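Local structure of beta-galactosidase (Marinomonas sp. ef1, 6Y2K) at residues 474-479 / 513-518. The protein probably hydrolyses terminal beta-D-galactosyl residues of galactosides, as a cold-active, hexameric GH42 beta-galactosidase. Residues are numbered along the deposited sequence; the frame is centred on the assembly and turned at random. Where two conformers were deposited one is given.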
loop_
_atom_site.group_PDB
_atom_site.type_symbol
_atom_site.label_atom_id
_atom_site.label_comp_id
_atom_site.label_asym_id
_atom_site.label_seq_id
_atom_site.Cartn_x
_atom_site.Cartn_y
_atom_site.Cartn_z
ATOM N N ALA A 474 7.369 -2.892 -40.607
ATOM C CA ALA A 474 8.819 -2.636 -40.506
ATOM C C ALA A 474 9.487 -2.431 -41.863
ATOM O O ALA A 474 10.151 -1.418 -42.081
ATOM C CB ALA A 474 9.500 -3.752 -39.726
ATOM N N HIS A 475 9.282 -3.382 -42.769
ATOM C CA HIS A 475 9.679 -3.229 -44.166
ATOM C C HIS A 475 8.461 -3.013 -45.057
ATOM O O HIS A 475 7.493 -3.773 -44.982
ATOM C CB HIS A 475 10.457 -4.459 -44.654
ATOM C CG HIS A 475 10.805 -4.405 -46.111
ATOM N ND1 HIS A 475 11.615 -3.424 -46.643
ATOM C CD2 HIS A 475 10.435 -5.191 -47.149
ATOM C CE1 HIS A 475 11.738 -3.617 -47.945
ATOM N NE2 HIS A 475 11.027 -4.679 -48.277
ATOM N N ILE A 476 8.534 -1.977 -45.893
ATOM C CA ILE A 476 7.516 -1.662 -46.889
ATOM C C ILE A 476 8.109 -2.037 -48.243
ATOM O O ILE A 476 9.115 -1.456 -48.658
ATOM C CB ILE A 476 7.174 -0.146 -46.907
ATOM C CG1 ILE A 476 6.615 0.302 -45.546
ATOM C CG2 ILE A 476 6.193 0.182 -48.036
ATOM C CD1 ILE A 476 6.500 1.798 -45.395
ATOM N N THR A 477 7.481 -2.995 -48.928
ATOM C CA THR A 477 7.901 -3.367 -50.288
ATOM C C THR A 477 7.586 -2.210 -51.239
ATOM O O THR A 477 6.693 -1.410 -50.959
ATOM C CB THR A 477 7.192 -4.627 -50.811
ATOM O OG1 THR A 477 5.773 -4.423 -50.806
ATOM C CG2 THR A 477 7.524 -5.839 -49.958
ATOM N N PRO A 478 8.324 -2.099 -52.358
ATOM C CA PRO A 478 7.958 -1.059 -53.334
ATOM C C PRO A 478 6.514 -1.180 -53.835
ATOM O O PRO A 478 5.880 -0.169 -54.148
ATOM C CB PRO A 478 8.957 -1.290 -54.478
ATOM C CG PRO A 478 10.135 -1.918 -53.810
ATOM C CD PRO A 478 9.552 -2.811 -52.754
ATOM N N GLU A 479 6.003 -2.409 -53.866
ATOM C CA GLU A 479 4.649 -2.652 -54.345
ATOM C C GLU A 479 3.616 -2.197 -53.302
ATOM O O GLU A 479 2.576 -1.620 -53.666
ATOM C CB GLU A 479 4.464 -4.122 -54.750
ATOM C CG GLU A 479 5.183 -4.501 -56.048
ATOM C CD GLU A 479 6.680 -4.741 -55.879
ATOM O OE1 GLU A 479 7.185 -4.653 -54.737
ATOM O OE2 GLU A 479 7.359 -5.011 -56.891
ATOM N N GLY A 513 11.486 5.566 -44.270
ATOM C CA GLY A 513 11.885 4.860 -45.486
ATOM C C GLY A 513 11.027 5.206 -46.696
ATOM O O GLY A 513 10.857 6.380 -46.996
ATOM N N PRO A 514 10.445 4.192 -47.374
ATOM C CA PRO A 514 9.583 4.482 -48.538
ATOM C C PRO A 514 8.353 5.330 -48.228
ATOM O O PRO A 514 7.851 6.005 -49.122
ATOM C CB PRO A 514 9.148 3.091 -49.018
ATOM C CG PRO A 514 10.171 2.166 -48.482
ATOM C CD PRO A 514 10.586 2.741 -47.165
ATOM N N LEU A 515 7.874 5.292 -46.980
ATOM C CA LEU A 515 6.701 6.071 -46.566
ATOM C C LEU A 515 6.956 7.585 -46.525
ATOM O O LEU A 515 6.008 8.358 -46.553
ATOM C CB LEU A 515 6.216 5.606 -45.178
ATOM C CG LEU A 515 4.808 6.022 -44.732
ATOM C CD1 LEU A 515 3.751 5.143 -45.384
ATOM C CD2 LEU A 515 4.671 5.957 -43.218
ATOM N N ALA A 516 8.217 8.006 -46.438
ATOM C CA ALA A 516 8.556 9.425 -46.315
ATOM C C ALA A 516 8.044 10.318 -47.453
ATOM O O ALA A 516 7.783 11.494 -47.221
ATOM C CB ALA A 516 10.062 9.612 -46.150
ATOM N N SER A 517 7.910 9.786 -48.664
ATOM C CA SER A 517 7.311 10.553 -49.767
ATOM C C SER A 517 5.834 10.869 -49.498
ATOM O O SER A 517 5.367 11.942 -49.854
ATOM C CB SER A 517 7.477 9.829 -51.115
ATOM O OG SER A 517 6.849 8.554 -51.104
ATOM N N LEU A 518 5.121 9.950 -48.846
ATOM C CA LEU A 518 3.705 10.137 -48.487
ATOM C C LEU A 518 3.540 10.955 -47.194
ATOM O O LEU A 518 2.620 11.770 -47.061
ATOM C CB LEU A 518 3.038 8.768 -48.279
ATOM C CG LEU A 518 1.759 8.375 -49.026
ATOM C CD1 LEU A 518 1.036 7.294 -48.234
ATOM C CD2 LEU A 518 0.827 9.538 -49.349
#
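I476 reaches from the loop leading into helix 478-486 to P514 and L515, and the apolar part of the contact rests on this one side chain. With CG1 beside its backbone N and anti to the carbonyl carbon (chi1 -61°) and chi2 extended at 169°, the longer branch carries CD1 to L515 CB at 3.8 Å. The touch falls at the root of the leucine, and the two side chains cross at about a right angle. Nearer the backbone, I476 CB lies 4.1 Å from P514 CG, the outer corner of the pyrrolidine ring; P514 CG also lies 3.8 Å from I476 O. Q481 of helix 478-486 touches both I476 and P514, while T497 packs on I476 and L515. L515 continues inward to L484, A493 and Y578, linking the contact to helix 478-486 and strands 490-493 and 576-579.

Hydrogen bonds lie within each segment or run to neighbouring residues. T477 occupies the N-cap position of helix 478-486, its OG1 accepting the bond from L480 N, and A474 shares backbone bonds with K500. In 513-518, whose backbone is helical in its angles from P514 onward, A516 N donates to G513 O at 3.2 Å, and N509 ND2 bonds to the same oxygen.

Within the trimerisation domain, the contact thus lays the loop between strands 490-493 and 521-528 against the loop that leads into helix 478-486. Between the two segments the contacts are van der Waals, so their fit depends on shape, while these hydrogen bonds probably help hold the backbones that present I476, P514 and L515.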